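Cytochrome c-552 Ks_3358 (Candidatus Kuenenia stuttgartiensis, PDB 5MXZ) carries one covalently attached heme c and probably passes electrons between redox partners as a small c-type cytochrome. Local coordinates at residues C13-G18 and T24-G29; D4-F9 and V77-G82; Q52-T57 and E71-L76. The protein carries 1 engineered substitution. One frame throughout, in Å; residues are numbered along the deposited sequence. Where two conformers were deposited one is given.

How the interactions relate
From the N terminus, helix 5-12 comes first and leads directly into the heme-binding loop 13-18. Interaction 1 closes a short loop, only five residues lying between its segments, and ties the heme-binding loop to helix 25-30. Farther on, interaction 3 joins the end of helix 46-55 to helix 70-75, closing a loop of 13 residues. Interaction 2 spans nearly the whole chain, bringing helix 5-12 against helix 77-80, so that interactions 1 and 3 both nest inside its loop and follow one another in series. Interactions 1 and 3 share the heme, and Leu76 touches both Cys13 and the helix 5-12 segment.

Interaction 1 of 3, residues C13-G18 and T24-G29; sequences CKTCHG and TDLGEG. With ZN (zinc ion), chain G; HEC (heme c), chain B; EDO (1,2-ethanediol), chain N.
Thr24 seats helix 25-30 on the loop 13-18, which carries the CKTCH form of the CXXCH heme-attachment motif of c-type cytochromes. The tight part lies at the backbone of Thr15 and Cys16. Thr24 OG1 donates to Thr15 O at 2.6 Å, from above the carbonyl plane, and the same hydroxyl accepts from Gly27 N in a nearly straight N-cap bond. Its chi1 of 63° sets OG1 between the backbone N and the carbonyl carbon, where it can serve loop and helix together. Beside it, Thr24 N donates to Cys16 O at 2.9 Å, again from above the plane of the carbonyl. Gly27 then brings its backbone against the loop: Gly27 CA makes a CH...O contact of 3.3 Å with Cys16 O.

The looser side is more exposed: Leu26 CD2 lies 4.0 Å from Cys16 SG, and the leucine side chain runs obliquely past that of Thr15. Glu28 is directed away from the loop, and its OE2 binds a zinc ion that also holds a water.

Within the loop, Cys13 O accepts from both Cys16 N and His17 N, a tight turn that aims both cysteines and the histidine at the heme. Cys13 SG and Cys16 SG are bonded to the vinyl-derived CAB and CAC. Phe35 stacks on the His17 ring, and Met61 is the other axial ligand. His17 NE2 binds the heme iron at 2.1 Å.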
loop_
_atom_site.group_PDB
_atom_site.type_symbol
_atom_site.label_atom_id
_atom_site.label_comp_id
_atom_site.label_asym_id
_atom_site.label_seq_id
_atom_site.Cartn_x
_atom_site.Cartn_y
_atom_site.Cartn_z
ATOM N N CYS A 13 2.308 1.118 -6.751
ATOM C CA CYS A 13 1.069 0.843 -6.006
ATOM C C CYS A 13 -0.190 1.450 -6.617
ATOM O O CYS A 13 -1.286 0.902 -6.458
ATOM C CB CYS A 13 1.199 1.328 -4.557
ATOM S SG CYS A 13 2.826 1.131 -3.782
ATOM N N LYS A 14 -0.010 2.583 -7.297
ATOM C CA LYS A 14 -1.077 3.398 -7.892
ATOM C C LYS A 14 -2.029 2.621 -8.821
ATOM O O LYS A 14 -3.225 2.939 -8.877
ATOM C CB LYS A 14 -0.439 4.609 -8.603
ATOM C CG LYS A 14 -1.326 5.435 -9.521
ATOM C CD LYS A 14 -0.481 6.320 -10.428
ATOM C CE LYS A 14 -0.936 6.253 -11.883
ATOM N NZ LYS A 14 -2.344 6.699 -12.098
ATOM N N THR A 15 -1.498 1.603 -9.512
ATOM C CA THR A 15 -2.286 0.810 -10.460
ATOM C C THR A 15 -3.434 0.037 -9.794
ATOM O O THR A 15 -4.434 -0.251 -10.437
ATOM C CB THR A 15 -1.414 -0.102 -11.369
ATOM O OG1 THR A 15 -2.229 -0.661 -12.407
ATOM C CG2 THR A 15 -0.736 -1.236 -10.585
ATOM N N CYS A 16 -3.290 -0.278 -8.504
ATOM C CA CYS A 16 -4.344 -0.957 -7.749
ATOM C C CYS A 16 -4.952 -0.088 -6.645
ATOM O O CYS A 16 -6.168 -0.120 -6.437
ATOM C CB CYS A 16 -3.843 -2.273 -7.161
ATOM S SG CYS A 16 -3.370 -3.527 -8.386
ATOM N N HIS A 17 -4.102 0.659 -5.941
ATOM C CA HIS A 17 -4.536 1.609 -4.911
ATOM C C HIS A 17 -4.345 3.035 -5.432
ATOM O O HIS A 17 -3.207 3.525 -5.504
ATOM C CB HIS A 17 -3.711 1.445 -3.633
ATOM C CG HIS A 17 -3.606 0.038 -3.134
ATOM N ND1 HIS A 17 -4.611 -0.576 -2.420
ATOM C CD2 HIS A 17 -2.597 -0.864 -3.216
ATOM C CE1 HIS A 17 -4.235 -1.802 -2.098
ATOM N NE2 HIS A 17 -3.013 -1.999 -2.562
ATOM N N GLY A 18 -5.439 3.703 -5.794
ATOM C CA GLY A 18 -5.377 5.085 -6.302
ATOM C C GLY A 18 -4.870 6.083 -5.269
ATOM O O GLY A 18 -4.947 5.829 -4.059
ATOM N N THR A 24 -8.442 1.354 -7.466
ATOM C CA THR A 24 -8.803 1.440 -8.881
ATOM C C THR A 24 -9.769 0.305 -9.216
ATOM O O THR A 24 -10.037 -0.569 -8.378
ATOM C CB THR A 24 -7.569 1.363 -9.812
ATOM O OG1 THR A 24 -6.925 0.091 -9.661
ATOM C CG2 THR A 24 -6.569 2.482 -9.522
ATOM N N ASP A 25 -10.283 0.318 -10.443
ATOM C CA ASP A 25 -11.118 -0.759 -10.957
ATOM C C ASP A 25 -10.397 -2.117 -10.873
ATOM O O ASP A 25 -10.992 -3.109 -10.434
ATOM C CB ASP A 25 -11.556 -0.437 -12.390
ATOM C CG ASP A 25 -12.521 -1.457 -12.951
ATOM O OD1 ASP A 25 -13.627 -1.638 -12.387
ATOM O OD2 ASP A 25 -12.174 -2.080 -13.975
ATOM N N LEU A 26 -9.121 -2.146 -11.273
ATOM C CA LEU A 26 -8.274 -3.340 -11.149
ATOM C C LEU A 26 -8.093 -3.752 -9.683
ATOM O O LEU A 26 -8.322 -4.910 -9.336
ATOM C CB LEU A 26 -6.910 -3.117 -11.830
ATOM C CG LEU A 26 -5.796 -4.169 -11.690
ATOM C CD1 LEU A 26 -6.147 -5.482 -12.378
ATOM C CD2 LEU A 26 -4.476 -3.628 -12.218
ATOM N N GLY A 27 -7.681 -2.802 -8.843
ATOM C CA GLY A 27 -7.489 -3.040 -7.406
ATOM C C GLY A 27 -8.679 -3.693 -6.725
ATOM O O GLY A 27 -8.536 -4.720 -6.060
ATOM N N GLU A 28 -9.853 -3.101 -6.920
ATOM C CA GLU A 28 -11.094 -3.592 -6.322
ATOM C C GLU A 28 -11.493 -4.983 -6.820
ATOM O O GLU A 28 -11.983 -5.802 -6.042
ATOM C CB GLU A 28 -12.234 -2.603 -6.556
ATOM C CG GLU A 28 -13.306 -2.721 -5.492
ATOM C CD GLU A 28 -14.580 -1.973 -5.817
ATOM O OE1 GLU A 28 -14.541 -0.912 -6.481
ATOM O OE2 GLU A 28 -15.641 -2.453 -5.376
ATOM N N GLY A 29 -11.274 -5.237 -8.112
ATOM C CA GLY A 29 -11.519 -6.554 -8.707
ATOM C C GLY A 29 -10.657 -7.653 -8.105
ATOM O O GLY A 29 -11.086 -8.801 -8.004
HETATM ZN ZN ZN G . -17.238 -1.401 -5.075
HETATM FE FE HEC B . -1.775 -3.631 -2.125
HETATM C CHA HEC B . -3.844 -5.008 0.252
HETATM C CHB HEC B . -0.433 -1.510 0.222
HETATM C CHC HEC B . 0.654 -2.723 -4.399
HETATM C CHD HEC B . -3.608 -5.106 -4.606
HETATM N NA HEC B . -2.073 -3.333 -0.080
HETATM C C1A HEC B . -2.990 -3.909 0.710
HETATM C C2A HEC B . -2.991 -3.461 2.117
HETATM C C3A HEC B . -1.963 -2.412 2.125
HETATM C C4A HEC B . -1.485 -2.422 0.715
HETATM C CMA HEC B . -1.507 -1.560 3.286
HETATM C CAA HEC B . -3.904 -3.949 3.211
HETATM C CBA HEC B . -3.319 -4.779 4.321
HETATM C CGA HEC B . -4.404 -4.913 5.373
HETATM O O1A HEC B . -5.542 -4.426 5.188
HETATM O O2A HEC B . -4.120 -5.519 6.412
HETATM N NB HEC B . -0.130 -2.341 -2.088
HETATM C C1B HEC B . 0.263 -1.535 -1.070
HETATM C C2B HEC B . 1.470 -0.700 -1.331
HETATM C C3B HEC B . 1.765 -1.095 -2.715
HETATM C C4B HEC B . 0.729 -2.073 -3.086
HETATM C CMB HEC B . 2.164 0.286 -0.427
HETATM C CAB HEC B . 2.872 -0.642 -3.571
HETATM C CBB HEC B . 4.258 -1.082 -3.150
HETATM N NC HEC B . -1.499 -3.892 -4.180
HETATM C C1C HEC B . -0.510 -3.418 -4.964
HETATM C C2C HEC B . -0.635 -3.727 -6.419
HETATM C C3C HEC B . -1.913 -4.453 -6.442
HETATM C C4C HEC B . -2.364 -4.468 -5.035
HETATM C CMC HEC B . 0.303 -3.374 -7.545
HETATM C CAC HEC B . -2.635 -5.005 -7.631
HETATM C CBC HEC B . -1.964 -6.063 -8.470
HETATM N ND HEC B . -3.434 -4.885 -2.161
HETATM C C1D HEC B . -4.056 -5.398 -3.239
HETATM C C2D HEC B . -5.214 -6.270 -2.946
HETATM C C3D HEC B . -5.287 -6.230 -1.479
HETATM C C4D HEC B . -4.155 -5.346 -1.131
HETATM C CMD HEC B . -6.113 -7.001 -3.909
HETATM C CAD HEC B . -6.226 -6.936 -0.541
HETATM C CBD HEC B . -5.424 -8.142 -0.027
HETATM C CGD HEC B . -5.341 -8.268 1.487
HETATM O O1D HEC B . -4.876 -9.329 1.969
HETATM O O2D HEC B . -5.728 -7.338 2.235
HETATM C C1 EDO N . -3.833 7.807 0.218
HETATM O O1 EDO N . -4.062 6.906 1.308
HETATM C C2 EDO N . -2.863 7.170 -0.772
HETATM O O2 EDO N . -3.403 5.923 -1.219
HETATM O O HOH W 1 -17.186 0.517 -5.630
#

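Interaction 2 of 3, residues D4-F9 and V77-G82; sequences DGMKLF and VPVVRG. Engineered in segment 4-9: Phe9 (natural residue Tyr). With EDO (1,2-ethanediol), chain N.
Asp4 OD1 takes a capping bond from Lys7 N at 3.2 Å and lies 3.1 Å from Met6 N, at the start of the helix whose Gly5, Met6 and Phe9 meet Val79. Lys7 N approaches from well above the carboxylate plane, with an N-H...O angle of 162°. This N-cap fixes the first turn of helix 5-12, and the negative carboxylate probably also suits the positive end of the helix dipole.

Across the contact, Val79 acts as a two-pronged wedge. Its CG2 presses on bare backbone, 3.6 Å from Gly5 C and close to Met6 N; because Gly5 has no side chain, the helices can approach to 6.3 Å between Met6 CA and Val79 CA. The other prong, CG1, is anti to the backbone N (chi1 -180°) and enters between Phe9 and Met6. It makes an off-centre CH-pi contact with the engineered Phe9 ring, 30° from the ring normal, and is 3.6 Å from Phe9 CG.

This is the packing of N- and C-terminal helices characteristic of the cytochrome c fold, and it closes the chain on itself beside the heme. Met6, bent at chi2 and chi3, curls its methyl back so that CE lies 3.8 Å from Val79 CG1, the two side chains crossing at about a right angle. At the far end of helix 77-80 a Schellman motif ends the helix, Gly82 N donating to Val79 O at 3.0 Å and more weakly to Pro78 O. Farther round, Phe9 packs on His17 and Leu76, and Arg81 forms a salt bridge with Asp46. A 1,2-ethanediol molecule, probably from the crystallisation liquor, puts its O2 3.4 Å from Phe9 CZ.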
loop_
_atom_site.group_PDB
_atom_site.type_symbol
_atom_site.label_atom_id
_atom_site.label_comp_id
_atom_site.label_asym_id
_atom_site.label_seq_id
_atom_site.Cartn_x
_atom_site.Cartn_y
_atom_site.Cartn_z
ATOM N N ASP A 4 11.846 9.068 -1.766
ATOM C CA ASP A 4 10.538 9.697 -1.919
ATOM C C ASP A 4 9.460 8.612 -1.883
ATOM O O ASP A 4 9.321 7.824 -2.825
ATOM C CB ASP A 4 10.470 10.516 -3.219
ATOM C CG ASP A 4 9.217 11.400 -3.315
ATOM O OD1 ASP A 4 8.142 11.044 -2.773
ATOM O OD2 ASP A 4 9.306 12.466 -3.960
ATOM N N GLY A 5 8.714 8.587 -0.778
ATOM C CA GLY A 5 7.637 7.622 -0.554
ATOM C C GLY A 5 6.523 7.694 -1.583
ATOM O O GLY A 5 6.058 6.654 -2.063
ATOM N N MET A 6 6.107 8.917 -1.926
ATOM C CA MET A 6 5.042 9.128 -2.911
ATOM C C MET A 6 5.466 8.694 -4.318
ATOM O O MET A 6 4.652 8.121 -5.053
ATOM C CB MET A 6 4.537 10.582 -2.891
ATOM C CG MET A 6 3.350 10.887 -3.812
ATOM S SD MET A 6 1.948 9.746 -3.719
ATOM C CE MET A 6 1.054 10.408 -2.317
ATOM N N LYS A 7 6.731 8.947 -4.673
ATOM C CA LYS A 7 7.294 8.509 -5.963
ATOM C C LYS A 7 7.273 6.980 -6.088
ATOM O O LYS A 7 6.929 6.448 -7.145
ATOM C CB LYS A 7 8.709 9.081 -6.191
ATOM C CG LYS A 7 9.343 8.683 -7.524
ATOM C CD LYS A 7 10.293 9.733 -8.088
ATOM C CE LYS A 7 10.740 9.334 -9.492
ATOM N NZ LYS A 7 11.572 10.363 -10.180
ATOM N N LEU A 8 7.616 6.289 -4.996
ATOM C CA LEU A 8 7.524 4.825 -4.927
ATOM C C LEU A 8 6.088 4.334 -5.087
ATOM O O LEU A 8 5.849 3.338 -5.774
ATOM C CB LEU A 8 8.115 4.291 -3.613
ATOM C CG LEU A 8 9.618 4.417 -3.371
ATOM C CD1 LEU A 8 9.904 4.161 -1.899
ATOM C CD2 LEU A 8 10.428 3.481 -4.263
ATOM N N PHE A 9 5.143 5.043 -4.465
ATOM C CA PHE A 9 3.723 4.691 -4.533
ATOM C C PHE A 9 3.175 4.819 -5.953
ATOM O O PHE A 9 2.429 3.956 -6.411
ATOM C CB PHE A 9 2.900 5.547 -3.567
ATOM C CG PHE A 9 1.482 5.070 -3.386
ATOM C CD1 PHE A 9 1.167 4.126 -2.401
ATOM C CD2 PHE A 9 0.453 5.569 -4.188
ATOM C CE1 PHE A 9 -0.141 3.683 -2.225
ATOM C CE2 PHE A 9 -0.855 5.123 -4.021
ATOM C CZ PHE A 9 -1.152 4.181 -3.038
ATOM N N VAL A 77 4.685 3.798 4.327
ATOM C CA VAL A 77 3.707 3.839 5.436
ATOM C C VAL A 77 2.977 5.203 5.540
ATOM O O VAL A 77 1.743 5.206 5.520
ATOM C CB VAL A 77 4.284 3.341 6.800
ATOM C CG1 VAL A 77 3.254 3.455 7.922
ATOM C CG2 VAL A 77 4.746 1.896 6.695
ATOM N N PRO A 78 3.715 6.350 5.605
ATOM C CA PRO A 78 2.979 7.633 5.673
ATOM C C PRO A 78 2.171 7.986 4.416
ATOM O O PRO A 78 1.291 8.851 4.481
ATOM C CB PRO A 78 4.077 8.674 5.927
ATOM C CG PRO A 78 5.348 8.024 5.530
ATOM C CD PRO A 78 5.170 6.559 5.782
ATOM N N VAL A 79 2.471 7.331 3.291
ATOM C CA VAL A 79 1.659 7.470 2.079
ATOM C C VAL A 79 0.316 6.739 2.259
ATOM O O VAL A 79 -0.748 7.326 2.037
ATOM C CB VAL A 79 2.411 6.999 0.808
ATOM C CG1 VAL A 79 1.532 7.161 -0.424
ATOM C CG2 VAL A 79 3.711 7.779 0.628
ATOM N N VAL A 80 0.384 5.472 2.675
ATOM C CA VAL A 80 -0.795 4.646 2.981
ATOM C C VAL A 80 -1.682 5.331 4.034
ATOM O O VAL A 80 -2.919 5.335 3.920
ATOM C CB VAL A 80 -0.380 3.215 3.429
ATOM C CG1 VAL A 80 -1.555 2.438 4.011
ATOM C CG2 VAL A 80 0.234 2.438 2.265
ATOM N N ARG A 81 -1.026 5.932 5.026
ATOM C CA ARG A 81 -1.677 6.686 6.101
ATOM C C ARG A 81 -2.375 7.973 5.640
ATOM O O ARG A 81 -3.252 8.489 6.343
ATOM C CB ARG A 81 -0.656 7.031 7.190
ATOM C CG ARG A 81 -0.100 5.851 7.976
ATOM C CD ARG A 81 -1.135 5.285 8.922
ATOM N NE ARG A 81 -0.620 4.197 9.749
ATOM C CZ ARG A 81 -1.363 3.217 10.252
ATOM N NH1 ARG A 81 -2.670 3.159 10.011
ATOM N NH2 ARG A 81 -0.798 2.283 11.007
ATOM N N GLY A 82 -1.969 8.491 4.481
ATOM C CA GLY A 82 -2.609 9.655 3.866
ATOM C C GLY A 82 -1.916 10.978 4.139
ATOM O O GLY A 82 -2.508 12.038 3.925
HETATM C C1 EDO N . -3.833 7.807 0.218
HETATM O O1 EDO N . -4.062 6.906 1.308
HETATM C C2 EDO N . -2.863 7.170 -0.772
HETATM O O2 EDO N . -3.403 5.923 -1.219
#

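Interaction 3 of 3, residues Q52-T57 and E71-L76; sequences QINEGT and EEVKAL. With HEC (heme c), chain B; EDO (1,2-ethanediol), chain P.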
loop_
_atom_site.group_PDB
_atom_site.type_symbol
_atom_site.label_atom_id
_atom_site.label_comp_id
_atom_site.label_asym_id
_atom_site.label_seq_id
_atom_site.Cartn_x
_atom_site.Cartn_y
_atom_site.Cartn_z
ATOM N N GLN A 52 2.364 -6.532 4.650
ATOM C CA GLN A 52 1.568 -6.604 3.425
ATOM C C GLN A 52 2.364 -6.206 2.187
ATOM O O GLN A 52 2.289 -6.896 1.171
ATOM C CB GLN A 52 0.287 -5.781 3.539
ATOM C CG GLN A 52 -0.631 -5.923 2.326
ATOM C CD GLN A 52 -1.233 -7.312 2.184
ATOM O OE1 GLN A 52 -1.574 -7.964 3.181
ATOM N NE2 GLN A 52 -1.364 -7.775 0.944
ATOM N N ILE A 53 3.124 -5.110 2.274
ATOM C CA ILE A 53 3.989 -4.677 1.163
ATOM C C ILE A 53 5.059 -5.751 0.905
ATOM O O ILE A 53 5.273 -6.148 -0.242
ATOM C CB ILE A 53 4.638 -3.289 1.417
ATOM C CG1 ILE A 53 3.555 -2.238 1.693
ATOM C CG2 ILE A 53 5.522 -2.860 0.238
ATOM C CD1 ILE A 53 4.040 -0.991 2.408
ATOM N N ASN A 54 5.685 -6.239 1.975
ATOM C CA ASN A 54 6.724 -7.270 1.868
ATOM C C ASN A 54 6.243 -8.582 1.249
ATOM O O ASN A 54 6.873 -9.103 0.316
ATOM C CB ASN A 54 7.359 -7.546 3.232
ATOM C CG ASN A 54 8.391 -6.506 3.621
ATOM O OD1 ASN A 54 8.911 -5.761 2.779
ATOM N ND2 ASN A 54 8.705 -6.456 4.911
ATOM N N GLU A 55 5.123 -9.096 1.744
ATOM C CA GLU A 55 4.704 -10.459 1.416
ATOM C C GLU A 55 3.556 -10.560 0.423
ATOM O O GLU A 55 3.417 -11.580 -0.253
ATOM C CB GLU A 55 4.355 -11.225 2.690
ATOM C CG GLU A 55 5.550 -11.472 3.599
ATOM C CD GLU A 55 5.146 -11.902 4.992
ATOM O OE1 GLU A 55 5.993 -11.810 5.901
ATOM O OE2 GLU A 55 3.982 -12.325 5.195
ATOM N N GLY A 56 2.744 -9.507 0.338
ATOM C CA GLY A 56 1.539 -9.511 -0.485
ATOM C C GLY A 56 0.501 -10.495 0.019
ATOM O O GLY A 56 0.505 -10.879 1.196
ATOM N N THR A 57 -0.387 -10.891 -0.889
ATOM C CA THR A 57 -1.447 -11.857 -0.629
ATOM C C THR A 57 -1.601 -12.675 -1.913
ATOM O O THR A 57 -1.816 -12.084 -2.981
ATOM C CB THR A 57 -2.785 -11.159 -0.275
ATOM O OG1 THR A 57 -2.604 -10.327 0.880
ATOM C CG2 THR A 57 -3.899 -12.181 0.010
ATOM N N GLU A 71 13.790 0.121 4.109
ATOM C CA GLU A 71 13.684 1.589 4.170
ATOM C C GLU A 71 12.635 2.114 3.191
ATOM O O GLU A 71 11.840 2.994 3.529
ATOM C CB GLU A 71 15.037 2.257 3.880
ATOM C CG GLU A 71 16.145 1.937 4.879
ATOM C CD GLU A 71 16.984 0.716 4.521
ATOM O OE1 GLU A 71 18.178 0.728 4.866
ATOM O OE2 GLU A 71 16.487 -0.265 3.911
ATOM N N GLU A 72 12.637 1.563 1.979
ATOM C CA GLU A 72 11.678 1.954 0.957
ATOM C C GLU A 72 10.248 1.549 1.337
ATOM O O GLU A 72 9.322 2.345 1.173
ATOM C CB GLU A 72 12.086 1.395 -0.404
ATOM C CG GLU A 72 13.275 2.126 -1.003
ATOM C CD GLU A 72 13.731 1.535 -2.320
ATOM O OE1 GLU A 72 13.716 0.294 -2.474
ATOM O OE2 GLU A 72 14.122 2.328 -3.198
ATOM N N VAL A 73 10.090 0.334 1.869
ATOM C CA VAL A 73 8.795 -0.154 2.380
ATOM C C VAL A 73 8.296 0.724 3.543
ATOM O O VAL A 73 7.122 1.090 3.579
ATOM C CB VAL A 73 8.853 -1.656 2.767
ATOM C CG1 VAL A 73 7.557 -2.118 3.425
ATOM C CG2 VAL A 73 9.142 -2.513 1.539
ATOM N N LYS A 74 9.193 1.077 4.465
ATOM C CA LYS A 74 8.843 1.962 5.585
ATOM C C LYS A 74 8.395 3.353 5.098
ATOM O O LYS A 74 7.430 3.911 5.623
ATOM C CB LYS A 74 9.992 2.072 6.596
ATOM C CG LYS A 74 9.630 2.891 7.832
ATOM C CD LYS A 74 10.610 2.706 8.968
ATOM C CE LYS A 74 10.252 3.632 10.115
ATOM N NZ LYS A 74 10.992 3.267 11.350
ATOM N N ALA A 75 9.080 3.880 4.081
ATOM C CA ALA A 75 8.730 5.172 3.463
ATOM C C ALA A 75 7.313 5.214 2.865
ATOM O O ALA A 75 6.725 6.294 2.723
ATOM C CB ALA A 75 9.755 5.545 2.407
ATOM N N LEU A 76 6.781 4.042 2.520
ATOM C CA LEU A 76 5.416 3.921 1.992
ATOM C C LEU A 76 4.326 4.027 3.062
ATOM O O LEU A 76 3.168 4.308 2.735
ATOM C CB LEU A 76 5.259 2.615 1.193
ATOM C CG LEU A 76 5.874 2.577 -0.211
ATOM C CD1 LEU A 76 6.064 1.137 -0.654
ATOM C CD2 LEU A 76 5.037 3.345 -1.229
HETATM FE FE HEC B . -1.775 -3.631 -2.125
HETATM C CHA HEC B . -3.844 -5.008 0.252
HETATM C CHB HEC B . -0.433 -1.510 0.222
HETATM C CHC HEC B . 0.654 -2.723 -4.399
HETATM C CHD HEC B . -3.608 -5.106 -4.606
HETATM N NA HEC B . -2.073 -3.333 -0.080
HETATM C C1A HEC B . -2.990 -3.909 0.710
HETATM C C2A HEC B . -2.991 -3.461 2.117
HETATM C C3A HEC B . -1.963 -2.412 2.125
HETATM C C4A HEC B . -1.485 -2.422 0.715
HETATM C CMA HEC B . -1.507 -1.560 3.286
HETATM C CAA HEC B . -3.904 -3.949 3.211
HETATM C CBA HEC B . -3.319 -4.779 4.321
HETATM C CGA HEC B . -4.404 -4.913 5.373
HETATM O O1A HEC B . -5.542 -4.426 5.188
HETATM O O2A HEC B . -4.120 -5.519 6.412
HETATM N NB HEC B . -0.130 -2.341 -2.088
HETATM C C1B HEC B . 0.263 -1.535 -1.070
HETATM C C2B HEC B . 1.470 -0.700 -1.331
HETATM C C3B HEC B . 1.765 -1.095 -2.715
HETATM C C4B HEC B . 0.729 -2.073 -3.086
HETATM C CMB HEC B . 2.164 0.286 -0.427
HETATM C CAB HEC B . 2.872 -0.642 -3.571
HETATM C CBB HEC B . 4.258 -1.082 -3.150
HETATM N NC HEC B . -1.499 -3.892 -4.180
HETATM C C1C HEC B . -0.510 -3.418 -4.964
HETATM C C2C HEC B . -0.635 -3.727 -6.419
HETATM C C3C HEC B . -1.913 -4.453 -6.442
HETATM C C4C HEC B . -2.364 -4.468 -5.035
HETATM C CMC HEC B . 0.303 -3.374 -7.545
HETATM C CAC HEC B . -2.635 -5.005 -7.631
HETATM C CBC HEC B . -1.964 -6.063 -8.470
HETATM N ND HEC B . -3.434 -4.885 -2.161
HETATM C C1D HEC B . -4.056 -5.398 -3.239
HETATM C C2D HEC B . -5.214 -6.270 -2.946
HETATM C C3D HEC B . -5.287 -6.230 -1.479
HETATM C C4D HEC B . -4.155 -5.346 -1.131
HETATM C CMD HEC B . -6.113 -7.001 -3.909
HETATM C CAD HEC B . -6.226 -6.936 -0.541
HETATM C CBD HEC B . -5.424 -8.142 -0.027
HETATM C CGD HEC B . -5.341 -8.268 1.487
HETATM O O1D HEC B . -4.876 -9.329 1.969
HETATM O O2D HEC B . -5.728 -7.338 2.235
HETATM C C1 EDO P . 15.694 -0.944 -4.973
HETATM O O1 EDO P . 17.019 -0.595 -4.560
HETATM C C2 EDO P . 15.248 0.020 -6.064
HETATM O O2 EDO P . 14.529 1.101 -5.461
#
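In segments 52-57 and 71-76 the backbones come nearest at Ile53 and Val73, whose CA atoms are 6.7 Å apart, and each CB points at the other segment. The two side chains meet tip to tip: Val73 CG1 lies 3.7 Å from Ile53 CB and also touches Ile53 CG2 and CD1. Val73 CG2, the branch beside its backbone N, turns to Asn54, whose OD1 sits 3.5 Å away.

Ile53 also reaches the heme. With CG1 anti to the carbonyl carbon (chi1 -56°) and chi2 extended, CG1 and CD1 both come within 3.6 Å of heme CMB, while CD1 approaches Leu76 CB at 4.0 Å. Leu76 CD1 in turn packs on the thioether-side methyl CBB at 3.8 Å. Ile53 lies on the face where Met61 binds the iron, and Leu76 at the heme rim, in the hydrophobic pocket of a class I cytochrome c.

One residue earlier on helix 46-55, Gln52 lays its CG over the porphyrin, 3.4 Å from heme C2A. Bent at chi2, it sends NE2 to Thr57 OG1 at 2.8 Å, with the hydroxyl in the amide plane. Thr57 OG1 in turn donates a hydrogen bond to propionate oxygen O1D of the heme, while Gln52 OE1 accepts from Arg48, which also bonds to the heme.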